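PDB 7BVT: hypothetical sugar ABC-transporter sugar binding protein from Arthrobacter globiformis, which binds cyclic alpha-maltosyl-(1→6)-maltose and probably delivers it to an ABC transporter for uptake into the cell. Local coordinates for residues Thr188-Gln202 and Tyr377-Glu389. Residues are numbered along the deposited sequence; the frame is centred on the assembly and turned at random.
Sequences TQAGDSGEGLTWNFQ and YPTVSLAFAQEIE. With GLC (alpha-D-glucopyranose), chain B; GLC (alpha-D-glucopyranose), chain C.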
loop_
_atom_site.group_PDB
_atom_site.type_symbol
_atom_site.label_atom_id
_atom_site.label_comp_id
_atom_site.label_asym_id
_atom_site.label_seq_id
_atom_site.Cartn_x
_atom_site.Cartn_y
_atom_site.Cartn_z
ATOM N N THR A 188 -2.443 -16.612 -2.149
ATOM C CA THR A 188 -3.726 -17.326 -2.267
ATOM C C THR A 188 -4.308 -17.721 -0.909
ATOM O O THR A 188 -5.431 -18.187 -0.957
ATOM C CB THR A 188 -3.584 -18.595 -3.115
ATOM O OG1 THR A 188 -2.606 -19.456 -2.534
ATOM C CG2 THR A 188 -3.155 -18.337 -4.538
ATOM N N GLN A 189 -3.599 -17.533 0.207
ATOM C CA GLN A 189 -4.186 -17.871 1.530
ATOM C C GLN A 189 -4.514 -16.618 2.359
ATOM O O GLN A 189 -3.643 -15.734 2.547
ATOM C CB GLN A 189 -3.242 -18.791 2.282
ATOM C CG GLN A 189 -3.080 -20.114 1.554
ATOM C CD GLN A 189 -2.167 -21.021 2.337
ATOM O OE1 GLN A 189 -0.962 -21.029 2.125
ATOM N NE2 GLN A 189 -2.741 -21.685 3.328
ATOM N N ALA A 190 -5.747 -16.578 2.855
ATOM C CA ALA A 190 -6.284 -15.448 3.661
ATOM C C ALA A 190 -5.397 -15.190 4.892
ATOM O O ALA A 190 -5.130 -14.034 5.189
ATOM C CB ALA A 190 -7.722 -15.727 4.003
ATOM N N GLY A 191 -4.943 -16.213 5.606
ATOM C CA GLY A 191 -4.249 -15.957 6.885
ATOM C C GLY A 191 -5.144 -15.217 7.887
ATOM O O GLY A 191 -6.390 -15.292 7.784
ATOM N N ASP A 192 -4.522 -14.560 8.863
ATOM C CA ASP A 192 -5.203 -13.942 10.027
ATOM C C ASP A 192 -6.097 -12.785 9.575
ATOM O O ASP A 192 -7.208 -12.720 10.071
ATOM C CB ASP A 192 -4.198 -13.413 11.053
ATOM C CG ASP A 192 -3.485 -14.505 11.835
ATOM O OD1 ASP A 192 -4.069 -15.623 11.964
ATOM O OD2 ASP A 192 -2.342 -14.236 12.289
ATOM N N SER A 193 -5.648 -11.949 8.624
ATOM C CA SER A 193 -6.341 -10.688 8.246
ATOM C C SER A 193 -6.994 -10.753 6.862
ATOM O O SER A 193 -7.838 -9.894 6.596
ATOM C CB SER A 193 -5.387 -9.524 8.312
ATOM O OG SER A 193 -4.463 -9.529 7.215
ATOM N N GLY A 194 -6.540 -11.667 6.000
ATOM C CA GLY A 194 -7.006 -11.711 4.598
ATOM C C GLY A 194 -6.284 -10.704 3.720
ATOM O O GLY A 194 -6.539 -10.727 2.486
ATOM N N GLU A 195 -5.471 -9.820 4.267
ATOM C CA GLU A 195 -5.083 -8.599 3.479
ATOM C C GLU A 195 -4.075 -8.956 2.380
ATOM O O GLU A 195 -4.132 -8.302 1.281
ATOM C CB GLU A 195 -4.526 -7.483 4.357
ATOM C CG GLU A 195 -4.503 -6.142 3.654
ATOM C CD GLU A 195 -5.888 -5.647 3.321
ATOM O OE1 GLU A 195 -6.855 -6.123 3.999
ATOM O OE2 GLU A 195 -6.008 -4.787 2.398
ATOM N N GLY A 196 -3.174 -9.926 2.599
ATOM C CA GLY A 196 -2.291 -10.380 1.509
ATOM C C GLY A 196 -3.111 -10.767 0.285
ATOM O O GLY A 196 -2.799 -10.336 -0.813
ATOM N N LEU A 197 -4.123 -11.594 0.433
ATOM C CA LEU A 197 -4.951 -12.015 -0.719
ATOM C C LEU A 197 -5.696 -10.795 -1.246
ATOM O O LEU A 197 -5.589 -10.484 -2.438
ATOM C CB LEU A 197 -5.901 -13.140 -0.281
ATOM C CG LEU A 197 -6.712 -13.826 -1.367
ATOM C CD1 LEU A 197 -7.304 -15.157 -0.866
ATOM C CD2 LEU A 197 -7.844 -12.957 -1.860
ATOM N N THR A 198 -6.458 -10.113 -0.390
ATOM C CA THR A 198 -7.360 -9.041 -0.829
ATOM C C THR A 198 -6.579 -7.961 -1.569
ATOM O O THR A 198 -7.014 -7.551 -2.640
ATOM C CB THR A 198 -8.136 -8.459 0.351
ATOM O OG1 THR A 198 -8.896 -9.530 0.889
ATOM C CG2 THR A 198 -8.978 -7.277 -0.044
ATOM N N TRP A 199 -5.482 -7.470 -1.021
ATOM C CA TRP A 199 -4.846 -6.252 -1.572
ATOM C C TRP A 199 -4.037 -6.615 -2.824
ATOM O O TRP A 199 -3.919 -5.765 -3.705
ATOM C CB TRP A 199 -4.092 -5.510 -0.486
ATOM C CG TRP A 199 -2.600 -5.520 -0.478
ATOM C CD1 TRP A 199 -1.770 -6.594 -0.378
ATOM C CD2 TRP A 199 -1.749 -4.364 -0.490
ATOM N NE1 TRP A 199 -0.461 -6.178 -0.383
ATOM C CE2 TRP A 199 -0.417 -4.821 -0.434
ATOM C CE3 TRP A 199 -1.984 -2.993 -0.555
ATOM C CZ2 TRP A 199 0.663 -3.935 -0.388
ATOM C CZ3 TRP A 199 -0.917 -2.123 -0.525
ATOM C CH2 TRP A 199 0.383 -2.596 -0.512
ATOM N N ASN A 200 -3.592 -7.861 -2.953
ATOM C CA ASN A 200 -3.003 -8.325 -4.233
ATOM C C ASN A 200 -4.087 -8.476 -5.295
ATOM O O ASN A 200 -3.849 -8.094 -6.467
ATOM C CB ASN A 200 -2.221 -9.616 -4.001
ATOM C CG ASN A 200 -0.826 -9.379 -3.469
ATOM O OD1 ASN A 200 -0.533 -9.673 -2.293
ATOM N ND2 ASN A 200 -0.001 -8.799 -4.297
ATOM N N PHE A 201 -5.239 -9.031 -4.929
ATOM C CA PHE A 201 -6.352 -9.199 -5.864
ATOM C C PHE A 201 -6.894 -7.847 -6.325
ATOM O O PHE A 201 -7.232 -7.693 -7.501
ATOM C CB PHE A 201 -7.468 -10.021 -5.214
ATOM C CG PHE A 201 -8.588 -10.282 -6.169
ATOM C CD1 PHE A 201 -8.503 -11.278 -7.133
ATOM C CD2 PHE A 201 -9.707 -9.484 -6.160
ATOM C CE1 PHE A 201 -9.516 -11.446 -8.064
ATOM C CE2 PHE A 201 -10.727 -9.681 -7.049
ATOM C CZ PHE A 201 -10.641 -10.657 -8.007
ATOM N N GLN A 202 -7.004 -6.870 -5.419
ATOM C CA GLN A 202 -7.602 -5.578 -5.795
ATOM C C GLN A 202 -6.838 -4.994 -6.992
ATOM O O GLN A 202 -7.412 -4.310 -7.785
ATOM C CB GLN A 202 -7.552 -4.611 -4.617
ATOM C CG GLN A 202 -8.661 -4.861 -3.617
ATOM C CD GLN A 202 -8.365 -4.327 -2.215
ATOM O OE1 GLN A 202 -7.238 -4.005 -1.868
ATOM N NE2 GLN A 202 -9.421 -4.268 -1.383
ATOM N N TYR A 377 -13.320 -1.897 7.113
ATOM C CA TYR A 377 -12.492 -2.519 6.035
ATOM C C TYR A 377 -11.821 -3.811 6.502
ATOM O O TYR A 377 -11.823 -4.806 5.768
ATOM C CB TYR A 377 -11.450 -1.523 5.488
ATOM C CG TYR A 377 -10.614 -2.176 4.420
ATOM C CD1 TYR A 377 -11.175 -2.473 3.190
ATOM C CD2 TYR A 377 -9.344 -2.624 4.679
ATOM C CE1 TYR A 377 -10.441 -3.130 2.206
ATOM C CE2 TYR A 377 -8.580 -3.257 3.700
ATOM C CZ TYR A 377 -9.148 -3.536 2.476
ATOM O OH TYR A 377 -8.391 -4.233 1.548
ATOM N N PRO A 378 -11.200 -3.925 7.711
ATOM C CA PRO A 378 -10.543 -5.163 8.097
ATOM C C PRO A 378 -11.516 -6.353 8.092
ATOM O O PRO A 378 -11.142 -7.418 7.647
ATOM C CB PRO A 378 -9.962 -4.879 9.494
ATOM C CG PRO A 378 -9.829 -3.362 9.511
ATOM C CD PRO A 378 -10.996 -2.855 8.698
ATOM N N THR A 379 -12.731 -6.165 8.593
ATOM C CA THR A 379 -13.753 -7.243 8.582
ATOM C C THR A 379 -14.169 -7.584 7.150
ATOM O O THR A 379 -14.288 -8.779 6.789
ATOM C CB THR A 379 -14.986 -6.892 9.422
ATOM O OG1 THR A 379 -14.414 -6.498 10.662
ATOM C CG2 THR A 379 -15.878 -8.098 9.562
ATOM N N VAL A 380 -14.341 -6.557 6.334
ATOM C CA VAL A 380 -14.664 -6.711 4.897
ATOM C C VAL A 380 -13.574 -7.549 4.232
ATOM O O VAL A 380 -13.869 -8.479 3.457
ATOM C CB VAL A 380 -14.852 -5.354 4.220
ATOM C CG1 VAL A 380 -14.843 -5.461 2.698
ATOM C CG2 VAL A 380 -16.133 -4.700 4.711
ATOM N N SER A 381 -12.329 -7.187 4.455
ATOM C CA SER A 381 -11.207 -7.809 3.728
ATOM C C SER A 381 -11.078 -9.287 4.100
ATOM O O SER A 381 -10.904 -10.140 3.201
ATOM C CB SER A 381 -9.929 -7.074 3.981
ATOM O OG SER A 381 -8.854 -7.741 3.325
ATOM N N LEU A 382 -11.233 -9.636 5.385
ATOM C CA LEU A 382 -11.203 -11.063 5.789
ATOM C C LEU A 382 -12.406 -11.802 5.214
ATOM O O LEU A 382 -12.166 -12.889 4.688
ATOM C CB LEU A 382 -11.178 -11.155 7.311
ATOM C CG LEU A 382 -10.921 -12.554 7.865
ATOM C CD1 LEU A 382 -9.674 -13.221 7.296
ATOM C CD2 LEU A 382 -10.845 -12.455 9.390
ATOM N N ALA A 383 -13.613 -11.217 5.242
ATOM C CA ALA A 383 -14.829 -11.894 4.722
ATOM C C ALA A 383 -14.610 -12.171 3.227
ATOM O O ALA A 383 -14.872 -13.286 2.750
ATOM C CB ALA A 383 -16.082 -11.123 4.937
ATOM N N PHE A 384 -14.063 -11.175 2.536
ATOM C CA PHE A 384 -13.793 -11.258 1.089
ATOM C C PHE A 384 -12.790 -12.354 0.847
ATOM O O PHE A 384 -13.070 -13.217 -0.010
ATOM C CB PHE A 384 -13.260 -9.927 0.552
ATOM C CG PHE A 384 -12.951 -9.918 -0.914
ATOM C CD1 PHE A 384 -13.950 -9.752 -1.861
ATOM C CD2 PHE A 384 -11.630 -9.938 -1.329
ATOM C CE1 PHE A 384 -13.619 -9.695 -3.207
ATOM C CE2 PHE A 384 -11.318 -9.896 -2.664
ATOM C CZ PHE A 384 -12.304 -9.824 -3.604
ATOM N N ALA A 385 -11.634 -12.299 1.505
ATOM C CA ALA A 385 -10.504 -13.200 1.250
ATOM C C ALA A 385 -10.930 -14.658 1.497
ATOM O O ALA A 385 -10.577 -15.535 0.712
ATOM C CB ALA A 385 -9.314 -12.809 2.103
ATOM N N GLN A 386 -11.717 -14.908 2.553
ATOM C CA GLN A 386 -12.103 -16.305 2.876
ATOM C C GLN A 386 -12.985 -16.874 1.770
ATOM O O GLN A 386 -12.902 -18.076 1.497
ATOM C CB GLN A 386 -12.714 -16.384 4.275
ATOM C CG GLN A 386 -11.625 -16.218 5.322
ATOM C CD GLN A 386 -12.173 -16.204 6.724
ATOM O OE1 GLN A 386 -13.306 -15.770 6.966
ATOM N NE2 GLN A 386 -11.326 -16.637 7.647
ATOM N N GLU A 387 -13.838 -16.075 1.162
ATOM C CA GLU A 387 -14.738 -16.594 0.127
ATOM C C GLU A 387 -13.933 -16.774 -1.147
ATOM O O GLU A 387 -14.137 -17.770 -1.854
ATOM C CB GLU A 387 -15.953 -15.715 -0.087
ATOM C CG GLU A 387 -16.889 -15.701 1.090
ATOM C CD GLU A 387 -17.621 -17.000 1.367
ATOM O OE1 GLU A 387 -17.407 -17.986 0.643
ATOM O OE2 GLU A 387 -18.485 -17.006 2.302
ATOM N N ILE A 388 -13.075 -15.810 -1.460
ATOM C CA ILE A 388 -12.353 -15.895 -2.756
ATOM C C ILE A 388 -11.423 -17.104 -2.684
ATOM O O ILE A 388 -11.226 -17.726 -3.711
ATOM C CB ILE A 388 -11.588 -14.584 -3.031
ATOM C CG1 ILE A 388 -12.551 -13.407 -3.244
ATOM C CG2 ILE A 388 -10.629 -14.732 -4.200
ATOM C CD1 ILE A 388 -13.410 -13.462 -4.470
ATOM N N GLU A 389 -10.819 -17.371 -1.542
ATOM C CA GLU A 389 -9.834 -18.461 -1.398
ATOM C C GLU A 389 -10.477 -19.809 -1.775
ATOM O O GLU A 389 -9.782 -20.692 -2.261
ATOM C CB GLU A 389 -9.302 -18.487 0.027
ATOM C CG GLU A 389 -8.323 -19.615 0.218
ATOM C CD GLU A 389 -7.526 -19.586 1.493
ATOM O OE1 GLU A 389 -7.793 -18.697 2.315
ATOM O OE2 GLU A 389 -6.573 -20.405 1.632
HETATM C C1 GLC B . -0.297 -7.851 3.164
HETATM C C2 GLC B . -0.090 -9.042 4.116
HETATM C C3 GLC B . 1.397 -9.113 4.462
HETATM C C4 GLC B . 2.261 -9.260 3.195
HETATM C C5 GLC B . 1.860 -8.257 2.077
HETATM C C6 GLC B . 2.249 -8.787 0.718
HETATM O O2 GLC B . -0.876 -8.844 5.309
HETATM O O3 GLC B . 1.651 -10.209 5.360
HETATM O O4 GLC B . 3.630 -9.066 3.582
HETATM O O5 GLC B . 0.410 -8.106 1.955
HETATM O O6 GLC B . 2.209 -7.681 -0.182
HETATM C C1 GLC C . 2.217 -2.856 3.454
HETATM C C2 GLC C . 1.428 -1.588 3.339
HETATM C C3 GLC C . 0.102 -1.728 4.044
HETATM C C4 GLC C . -0.611 -2.966 3.477
HETATM C C5 GLC C . 0.241 -4.202 3.731
HETATM C C6 GLC C . -0.432 -5.455 3.142
HETATM O O2 GLC C . 2.256 -0.524 3.774
HETATM O O3 GLC C . -0.653 -0.517 3.865
HETATM O O4 GLC C . -1.859 -3.187 4.106
HETATM O O5 GLC C . 1.462 -4.034 3.054
HETATM O O6 GLC C . 0.112 -6.594 3.805
HETATM O O HOH W 1 -5.683 -20.903 3.955
HETATM O O HOH W 2 -8.351 -7.817 7.962
#
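Both oxygens of the E195 carboxylate are taken up by helix 377-389: S381 OG donates to OE1 (2.7 Å) from above the carboxylate plane, Y377 OH to the syn lone pair of OE2 (2.6 Å). CG anti to the backbone N (chi1 -164°) and a bend at chi2 bring it there. R371 adds a salt bridge to OE2, illustrating how several donors satisfy a buried carboxylate. Q202 NE2, at the Y377 ring edge, donates to OH; its OE1 accepts from N293. On the tightly packed side T198 fits as a knob among Y377, S381, F384 and A385, the helices crossing at 84°. A CB on N-cap G194, whose positive phi favours glycine, would hit A385 CB and L382 CA. F201 and F384 rings meet obliquely, planes 50° apart. On the solvent side one water links exposed Q189 to E389 OE2, also bound by Y245, yet A190 N firmly meets E389 OE1 (3.0 Å) from above its carboxylate plane. With an alanine at E195, the S381 and Y377 hydroxyls would probably lose this acceptor and R371 this countercharge. Pocket residue E195 is thus held on the helix whose W199 NE1 donates to O6 of a bound glucose, consistent with this chemistry bracing the sugar-binding helix.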